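Local coordinates for protein PadR family transcriptional regulator (Streptococcus pneumoniae, PDB 5ZQH) that probably binds operator DNA as a dimeric winged helix-turn-helix transcription factor of the PadR family, regulating gene expression in the bacterium, at residues V8-V13 with Q49-N54; C12-I17 with Q55-D60. All coordinates share one frame; numbering follows the deposited sequence.

Contact 1 (V8-V13 with Q49-N54)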
ATOM      1  N   VAL A   8      -2.487  -3.748  -0.895  1.00  5.51           N
ATOM      2  CA  VAL A   8      -2.157  -5.127  -0.515  1.00  5.59           C
ATOM      3  C   VAL A   8      -3.254  -6.121  -0.938  1.00  5.64           C
ATOM      4  O   VAL A   8      -2.939  -7.096  -1.647  1.00  5.68           O
ATOM      5  CB  VAL A   8      -1.743  -5.267   0.977  1.00  5.58           C
ATOM      6  CG1 VAL A   8      -1.670  -6.728   1.405  1.00  5.58           C
ATOM      7  CG2 VAL A   8      -0.398  -4.595   1.216  1.00  5.58           C
ATOM      8  N   LEU A   9      -4.514  -5.882  -0.542  1.00  5.69           N
ATOM      9  CA  LEU A   9      -5.599  -6.788  -0.970  1.00  5.75           C
ATOM     10  C   LEU A   9      -5.819  -6.858  -2.477  1.00  5.76           C
ATOM     11  O   LEU A   9      -6.226  -7.910  -2.972  1.00  5.77           O
ATOM     12  CB  LEU A   9      -6.934  -6.672  -0.198  1.00  5.77           C
ATOM     13  CG  LEU A   9      -7.609  -5.471   0.448  1.00  5.79           C
ATOM     14  CD1 LEU A   9      -9.115  -5.501   0.202  1.00  5.79           C
ATOM     15  CD2 LEU A   9      -7.340  -5.526   1.938  1.00  5.79           C
ATOM     16  N   GLU A  10      -5.537  -5.768  -3.198  1.00  5.76           N
ATOM     17  CA  GLU A  10      -5.599  -5.801  -4.662  1.00  5.79           C
ATOM     18  C   GLU A  10      -4.631  -6.847  -5.202  1.00  5.78           C
ATOM     19  O   GLU A  10      -5.054  -7.787  -5.877  1.00  5.76           O
ATOM     20  CB  GLU A  10      -5.322  -4.439  -5.297  1.00  5.81           C
ATOM     21  CG  GLU A  10      -5.724  -4.403  -6.766  1.00  5.86           C
ATOM     22  CD  GLU A  10      -5.197  -3.191  -7.505  1.00  5.91           C
ATOM     23  OE1 GLU A  10      -3.992  -3.175  -7.843  1.00  5.91           O
ATOM     24  OE2 GLU A  10      -5.998  -2.263  -7.768  1.00  5.94           O
ATOM     25  N   GLY A  11      -3.350  -6.677  -4.870  1.00  5.79           N
ATOM     26  CA  GLY A  11      -2.291  -7.629  -5.205  1.00  5.82           C
ATOM     27  C   GLY A  11      -2.570  -9.053  -4.766  1.00  5.84           C
ATOM     28  O   GLY A  11      -2.397  -9.983  -5.557  1.00  5.84           O
ATOM     29  N   CYS A  12      -3.022  -9.215  -3.517  1.00  5.87           N
ATOM     30  CA  CYS A  12      -3.361 -10.539  -2.955  1.00  5.89           C
ATOM     31  C   CYS A  12      -4.536 -11.223  -3.662  1.00  5.91           C
ATOM     32  O   CYS A  12      -4.437 -12.401  -4.000  1.00  5.92           O
ATOM     33  CB  CYS A  12      -3.588 -10.469  -1.435  1.00  5.87           C
ATOM     34  SG  CYS A  12      -2.085 -10.126  -0.482  1.00  5.84           S
ATOM     35  N   VAL A  13      -5.626 -10.481  -3.895  1.00  5.95           N
ATOM     36  CA  VAL A  13      -6.798 -10.978  -4.668  1.00  6.00           C
ATOM     37  C   VAL A  13      -6.411 -11.384  -6.102  1.00  6.03           C
ATOM     38  O   VAL A  13      -6.803 -12.450  -6.580  1.00  6.04           O
ATOM     39  CB  VAL A  13      -8.001  -9.981  -4.626  1.00  5.99           C
ATOM     40  CG1 VAL A  13      -9.013 -10.226  -5.739  1.00  5.97           C
ATOM     41  CG2 VAL A  13      -8.702 -10.054  -3.278  1.00  5.99           C
ATOM     42  N   GLN A  49     -15.445  -6.339  -8.707  1.00 12.06           N
ATOM     43  CA  GLN A  49     -16.205  -5.551  -9.683  1.00 12.23           C
ATOM     44  C   GLN A  49     -15.293  -4.594 -10.464  1.00 12.20           C
ATOM     45  O   GLN A  49     -15.407  -4.496 -11.687  1.00 12.12           O
ATOM     46  CB  GLN A  49     -17.311  -4.763  -8.974  1.00 12.37           C
ATOM     47  CG  GLN A  49     -18.547  -4.474  -9.811  1.00 12.65           C
ATOM     48  CD  GLN A  49     -19.807  -5.109  -9.248  1.00 12.80           C
ATOM     49  OE1 GLN A  49     -20.092  -5.011  -8.047  1.00 13.03           O
ATOM     50  NE2 GLN A  49     -20.580  -5.749 -10.114  1.00 12.83           N
ATOM     51  N   LYS A  50     -14.391  -3.916  -9.740  1.00 12.22           N
ATOM     52  CA  LYS A  50     -13.438  -2.956 -10.300  1.00 12.28           C
ATOM     53  C   LYS A  50     -12.450  -3.612 -11.263  1.00 12.45           C
ATOM     54  O   LYS A  50     -12.253  -3.117 -12.374  1.00 12.42           O
ATOM     55  CB  LYS A  50     -12.702  -2.210  -9.183  1.00 12.25           C
ATOM     56  CG  LYS A  50     -11.882  -1.005  -9.644  1.00 12.25           C
ATOM     57  CD  LYS A  50     -11.424  -0.150  -8.470  1.00 12.27           C
ATOM     58  CE  LYS A  50     -10.133  -0.667  -7.853  1.00 12.37           C
ATOM     59  NZ  LYS A  50     -10.192  -0.667  -6.363  1.00 12.35           N
ATOM     60  N   LEU A  51     -11.849  -4.720 -10.819  1.00 12.66           N
ATOM     61  CA  LEU A  51     -10.910  -5.522 -11.601  1.00 12.80           C
ATOM     62  C   LEU A  51     -11.525  -6.094 -12.884  1.00 12.98           C
ATOM     63  O   LEU A  51     -10.877  -6.089 -13.926  1.00 13.00           O
ATOM     64  CB  LEU A  51     -10.358  -6.659 -10.733  1.00 12.89           C
ATOM     65  CG  LEU A  51      -9.121  -6.616  -9.820  1.00 12.87           C
ATOM     66  CD1 LEU A  51      -8.715  -5.238  -9.305  1.00 12.86           C
ATOM     67  CD2 LEU A  51      -9.364  -7.569  -8.657  1.00 12.86           C
ATOM     68  N   GLU A  52     -12.767  -6.584 -12.809  1.00 13.20           N
ATOM     69  CA  GLU A  52     -13.472  -7.105 -13.996  1.00 13.42           C
ATOM     70  C   GLU A  52     -13.732  -6.003 -15.033  1.00 13.48           C
ATOM     71  O   GLU A  52     -13.492  -6.199 -16.229  1.00 13.47           O
ATOM     72  CB  GLU A  52     -14.784  -7.811 -13.611  1.00 13.48           C
ATOM     73  CG  GLU A  52     -15.409  -8.618 -14.750  1.00 13.58           C
ATOM     74  CD  GLU A  52     -16.797  -9.178 -14.448  1.00 13.69           C
ATOM     75  OE1 GLU A  52     -17.381  -8.874 -13.380  1.00 13.70           O
ATOM     76  OE2 GLU A  52     -17.315  -9.942 -15.300  1.00 13.73           O
ATOM     77  N   LYS A  53     -14.214  -4.856 -14.553  1.00 13.59           N
ATOM     78  CA  LYS A  53     -14.471  -3.670 -15.378  1.00 13.72           C
ATOM     79  C   LYS A  53     -13.169  -3.096 -15.967  1.00 13.73           C
ATOM     80  O   LYS A  53     -13.150  -2.652 -17.121  1.00 13.76           O
ATOM     81  CB  LYS A  53     -15.289  -2.637 -14.568  1.00 13.82           C
ATOM     82  CG  LYS A  53     -15.556  -1.291 -15.233  1.00 13.92           C
ATOM     83  CD  LYS A  53     -14.677  -0.231 -14.584  1.00 14.05           C
ATOM     84  CE  LYS A  53     -14.065   0.722 -15.595  1.00 14.13           C
ATOM     85  NZ  LYS A  53     -12.883   1.409 -14.998  1.00 14.14           N
ATOM     86  N   ASN A  54     -12.089  -3.143 -15.180  1.00 13.72           N
ATOM     87  CA  ASN A  54     -10.733  -2.796 -15.641  1.00 13.69           C
ATOM     88  C   ASN A  54     -10.141  -3.767 -16.671  1.00 13.63           C
ATOM     89  O   ASN A  54      -9.063  -3.504 -17.221  1.00 13.63           O
ATOM     90  CB  ASN A  54      -9.766  -2.712 -14.451  1.00 13.75           C
ATOM     91  CG  ASN A  54      -9.913  -1.435 -13.644  1.00 13.82           C
ATOM     92  OD1 ASN A  54     -10.604  -0.489 -14.042  1.00 13.76           O
ATOM     93  ND2 ASN A  54      -9.252  -1.405 -12.486  1.00 13.86           N
TER
HETATM   94  O   HOH W   1      -7.776  -1.644  -5.407  1.00 10.71           O

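Contact 2 (C12-I17 with Q55-D60)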
ATOM      1  N   CYS A  12      -3.022  -9.215  -3.517  1.00  5.87           N
ATOM      2  CA  CYS A  12      -3.361 -10.539  -2.955  1.00  5.89           C
ATOM      3  C   CYS A  12      -4.536 -11.223  -3.662  1.00  5.91           C
ATOM      4  O   CYS A  12      -4.437 -12.401  -4.000  1.00  5.92           O
ATOM      5  CB  CYS A  12      -3.588 -10.469  -1.435  1.00  5.87           C
ATOM      6  SG  CYS A  12      -2.085 -10.126  -0.482  1.00  5.84           S
ATOM      7  N   VAL A  13      -5.626 -10.481  -3.895  1.00  5.95           N
ATOM      8  CA  VAL A  13      -6.798 -10.978  -4.668  1.00  6.00           C
ATOM      9  C   VAL A  13      -6.411 -11.384  -6.102  1.00  6.03           C
ATOM     10  O   VAL A  13      -6.803 -12.450  -6.580  1.00  6.04           O
ATOM     11  CB  VAL A  13      -8.001  -9.981  -4.626  1.00  5.99           C
ATOM     12  CG1 VAL A  13      -9.013 -10.226  -5.739  1.00  5.97           C
ATOM     13  CG2 VAL A  13      -8.702 -10.054  -3.278  1.00  5.99           C
ATOM     14  N   LEU A  14      -5.637 -10.527  -6.760  1.00  6.10           N
ATOM     15  CA  LEU A  14      -5.072 -10.789  -8.086  1.00  6.17           C
ATOM     16  C   LEU A  14      -4.194 -12.050  -8.135  1.00  6.20           C
ATOM     17  O   LEU A  14      -4.336 -12.864  -9.055  1.00  6.20           O
ATOM     18  CB  LEU A  14      -4.292  -9.558  -8.570  1.00  6.18           C
ATOM     19  CG  LEU A  14      -4.690  -8.711  -9.793  1.00  6.20           C
ATOM     20  CD1 LEU A  14      -6.133  -8.865 -10.263  1.00  6.18           C
ATOM     21  CD2 LEU A  14      -4.340  -7.246  -9.552  1.00  6.19           C
ATOM     22  N   ASP A  15      -3.316 -12.208  -7.139  1.00  6.25           N
ATOM     23  CA  ASP A  15      -2.441 -13.385  -7.020  1.00  6.31           C
ATOM     24  C   ASP A  15      -3.227 -14.682  -6.818  1.00  6.37           C
ATOM     25  O   ASP A  15      -2.944 -15.682  -7.482  1.00  6.39           O
ATOM     26  CB  ASP A  15      -1.410 -13.191  -5.899  1.00  6.28           C
ATOM     27  CG  ASP A  15      -0.290 -14.232  -5.933  1.00  6.27           C
ATOM     28  OD1 ASP A  15       0.473 -14.274  -6.924  1.00  6.25           O
ATOM     29  OD2 ASP A  15      -0.167 -14.996  -4.953  1.00  6.25           O
ATOM     30  N   MET A  16      -4.212 -14.648  -5.916  1.00  6.45           N
ATOM     31  CA  MET A  16      -5.086 -15.791  -5.626  1.00  6.55           C
ATOM     32  C   MET A  16      -5.856 -16.287  -6.850  1.00  6.61           C
ATOM     33  O   MET A  16      -5.971 -17.496  -7.055  1.00  6.62           O
ATOM     34  CB  MET A  16      -6.054 -15.466  -4.489  1.00  6.54           C
ATOM     35  CG  MET A  16      -5.415 -15.479  -3.116  1.00  6.54           C
ATOM     36  SD  MET A  16      -6.560 -14.907  -1.852  1.00  6.56           S
ATOM     37  CE  MET A  16      -5.522 -15.040  -0.396  1.00  6.56           C
ATOM     38  N   ILE A  17      -6.361 -15.343  -7.648  1.00  6.70           N
ATOM     39  CA  ILE A  17      -7.049 -15.608  -8.920  1.00  6.81           C
ATOM     40  C   ILE A  17      -6.088 -16.215  -9.960  1.00  6.89           C
ATOM     41  O   ILE A  17      -6.490 -17.061 -10.766  1.00  6.90           O
ATOM     42  CB  ILE A  17      -7.756 -14.325  -9.437  1.00  6.81           C
ATOM     43  CG1 ILE A  17      -9.014 -14.045  -8.611  1.00  6.81           C
ATOM     44  CG2 ILE A  17      -8.132 -14.417 -10.909  1.00  6.81           C
ATOM     45  CD1 ILE A  17      -9.452 -12.591  -8.611  1.00  6.83           C
ATOM     46  N   GLN A  55     -10.839  -4.883 -16.908  1.00 13.56           N
ATOM     47  CA  GLN A  55     -10.393  -5.982 -17.781  1.00 13.53           C
ATOM     48  C   GLN A  55      -9.080  -6.634 -17.304  1.00 13.37           C
ATOM     49  O   GLN A  55      -8.268  -7.078 -18.112  1.00 13.28           O
ATOM     50  CB  GLN A  55     -10.322  -5.544 -19.263  1.00 13.67           C
ATOM     51  CG  GLN A  55     -11.671  -5.297 -19.931  1.00 13.85           C
ATOM     52  CD  GLN A  55     -11.554  -4.639 -21.300  1.00 14.04           C
ATOM     53  OE1 GLN A  55     -10.703  -5.008 -22.120  1.00 14.19           O
ATOM     54  NE2 GLN A  55     -12.420  -3.661 -21.559  1.00 14.05           N
ATOM     55  N   TRP A  56      -8.889  -6.680 -15.984  1.00 13.21           N
ATOM     56  CA  TRP A  56      -7.747  -7.365 -15.369  1.00 13.08           C
ATOM     57  C   TRP A  56      -8.104  -8.824 -15.110  1.00 13.12           C
ATOM     58  O   TRP A  56      -7.266  -9.716 -15.240  1.00 12.99           O
ATOM     59  CB  TRP A  56      -7.349  -6.682 -14.057  1.00 13.01           C
ATOM     60  CG  TRP A  56      -6.794  -5.271 -14.183  1.00 12.96           C
ATOM     61  CD1 TRP A  56      -6.726  -4.495 -15.314  1.00 12.93           C
ATOM     62  CD2 TRP A  56      -6.272  -4.463 -13.118  1.00 12.89           C
ATOM     63  NE1 TRP A  56      -6.182  -3.269 -15.019  1.00 12.88           N
ATOM     64  CE2 TRP A  56      -5.895  -3.219 -13.680  1.00 12.89           C
ATOM     65  CE3 TRP A  56      -6.077  -4.672 -11.745  1.00 12.86           C
ATOM     66  CZ2 TRP A  56      -5.339  -2.183 -12.912  1.00 12.83           C
ATOM     67  CZ3 TRP A  56      -5.521  -3.638 -10.977  1.00 12.85           C
ATOM     68  CH2 TRP A  56      -5.155  -2.414 -11.568  1.00 12.85           C
ATOM     69  N   ILE A  57      -9.360  -9.052 -14.728  1.00 13.29           N
ATOM     70  CA  ILE A  57      -9.911 -10.397 -14.538  1.00 13.42           C
ATOM     71  C   ILE A  57     -11.196 -10.568 -15.357  1.00 13.61           C
ATOM     72  O   ILE A  57     -11.779  -9.582 -15.818  1.00 13.65           O
ATOM     73  CB  ILE A  57     -10.158 -10.732 -13.040  1.00 13.33           C
ATOM     74  CG1 ILE A  57     -11.225  -9.805 -12.430  1.00 13.26           C
ATOM     75  CG2 ILE A  57      -8.848 -10.702 -12.256  1.00 13.23           C
ATOM     76  CD1 ILE A  57     -11.754 -10.236 -11.076  1.00 13.22           C
ATOM     77  N   ARG A  58     -11.624 -11.814 -15.543  1.00 13.91           N
ATOM     78  CA  ARG A  58     -12.901 -12.097 -16.191  1.00 14.17           C
ATOM     79  C   ARG A  58     -13.735 -13.095 -15.401  1.00 14.32           C
ATOM     80  O   ARG A  58     -13.195 -14.043 -14.818  1.00 14.27           O
ATOM     81  CB  ARG A  58     -12.713 -12.546 -17.649  1.00 14.43           C
ATOM     82  CG  ARG A  58     -11.995 -13.874 -17.876  1.00 14.58           C
ATOM     83  CD  ARG A  58     -11.752 -14.104 -19.360  1.00 14.87           C
ATOM     84  NE  ARG A  58     -12.987 -14.308 -20.129  1.00 15.10           N
ATOM     85  CZ  ARG A  58     -13.266 -15.389 -20.864  1.00 15.30           C
ATOM     86  NH1 ARG A  58     -12.408 -16.398 -20.956  1.00 15.40           N
ATOM     87  NH2 ARG A  58     -14.418 -15.466 -21.521  1.00 15.35           N
ATOM     88  N   GLY A  59     -15.048 -12.859 -15.385  1.00 14.51           N
ATOM     89  CA  GLY A  59     -16.011 -13.743 -14.728  1.00 14.68           C
ATOM     90  C   GLY A  59     -16.790 -14.568 -15.731  1.00 14.88           C
ATOM     91  O   GLY A  59     -17.427 -14.020 -16.632  1.00 14.89           O
ATOM     92  N   ASP A  60     -16.718 -15.889 -15.578  1.00 15.12           N
ATOM     93  CA  ASP A  60     -17.452 -16.835 -16.429  1.00 15.43           C
ATOM     94  C   ASP A  60     -18.222 -17.843 -15.576  1.00 15.63           C
ATOM     95  O   ASP A  60     -17.715 -18.319 -14.555  1.00 15.71           O
ATOM     96  CB  ASP A  60     -16.502 -17.565 -17.391  1.00 15.45           C
ATOM     97  CG  ASP A  60     -15.785 -16.618 -18.346  1.00 15.45           C
ATOM     98  OD1 ASP A  60     -16.433 -16.043 -19.247  1.00 15.52           O
ATOM     99  OD2 ASP A  60     -14.562 -16.453 -18.199  1.00 15.50           O
TER

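Contact 1 (V8-V13 with Q49-N54)
Leu51 reaches from helix 45-53 toward helix 3-19 and ends in a fork, each prong of which meets a different residue. Its CD1 lies 4.0 Å from CG of Glu10, and its CD2 lies 4.0 Å from CG1 of Val13. Both neighbours meet the leucine at a slant, and a branched, wholly apolar side chain suits the place because it can serve two partners three residues apart on one helical face. Val13 is directed toward helix 45-53; with CG1 anti to the backbone N (chi1 161°), that methyl is the one that faces Leu51, while the residue also packs on Leu47 and Leu48. Glu10 contributes differently. Its chain leaves CG anti to the backbone N (chi1 -166°) and stays extended to the carboxylate, laying the aliphatic part against the leucine and carrying the charged end past it toward Lys50. There the pairing is indirect: OE2 of Glu10 and NZ of Lys50 are 4.7 Å apart, and a water fills the role of go-between, donating to Glu10 OE2 at 3.0 Å and accepting from Lys50 NZ at 2.8 Å. The long, flexible lysine is at home at this exposed margin, where its methylenes carry the amine to the water beside Glu10. The short helical segments pass 12.0 Å apart at 64°, a wide separation, bridged here by the branched Leu51 and the long Glu10 and Lys50, and Trp56 fills in beside both Glu10 and Leu51. Chemically the interface is graded: apolar methyl contacts lie on the Val13 side, and a water-bridged pair of opposite charges lies on the Glu10 side, where attraction between the two helices is probably softened by the intervening water.

Contact 2 (C12-I17 with Q55-D60)
Ile57 and Leu14 meet methyl to methyl, with CG2 of the isoleucine 3.8 Å from CD1 of the leucine. The aliphatic contacts continue one turn further along helix 3-19, where CG2 of Ile17 lies 4.0 Å from the same CG2 of Ile57, and the two CD1 atoms of Ile17 and Ile57 approach to 4.1 Å. One methyl of the strand residue is thus shared between two helical neighbours. Leu14 slants across Ile57, whereas Ile17 runs across it at about a right angle. The torsion of Ile57 helps to explain the sharing: CG1 sits between the backbone N and the carbonyl carbon (chi1 64°), which leaves CG2 beside the backbone N and facing the helix. A beta-branched residue is well suited to a strand and here presents two arms to the core.

The aromatic contact belongs to the other branch of Leu14, whose CD2 comes obliquely upon the six-membered ring of Trp56, 3.8 Å from CE3. The broad indole suits a junction where several elements converge, since it also touches Glu78 and Arg82 on helix 77-101.

Electrostatics lie away from the helix. Arg58 points outward from it, and its NH2 is 3.1 Å from OD1 of Asp60, an ion pair held by charge alone because that oxygen lies well out of the guanidinium plane. On the backbone, Gln55 takes a positive phi (61°) in a Schellman motif that ends the preceding helix and turns the chain into the strand.

Trp56, Arg58 and Asp60 are joined by backbone hydrogen bonds to Met76, Ser74 and Tyr72, forming a beta hairpin packed on the first helix, as expected of the wing in a PadR-type winged helix-turn-helix domain.

Both contacts are anchored on helix 3-19, contact 1 nearer its start and contact 2 further along, and their partners follow each other in the chain as helix 45-53 and strand 57-63. Contact 2 is wholly buried and purely apolar across its interface, as befits the seam between wing and helical core. Contact 1 is only partly buried, and it combines methyl packing with a solvent-mediated charge pair at its exposed margin. Their centres lie about 7 Å apart, and two links join them: Trp56 N probably donates a hydrogen bond to Leu51 O, and Ile57 packs against Leu51. The second subunit touches helix 3-19 in both regions, notably through its Ile100 against Cys12.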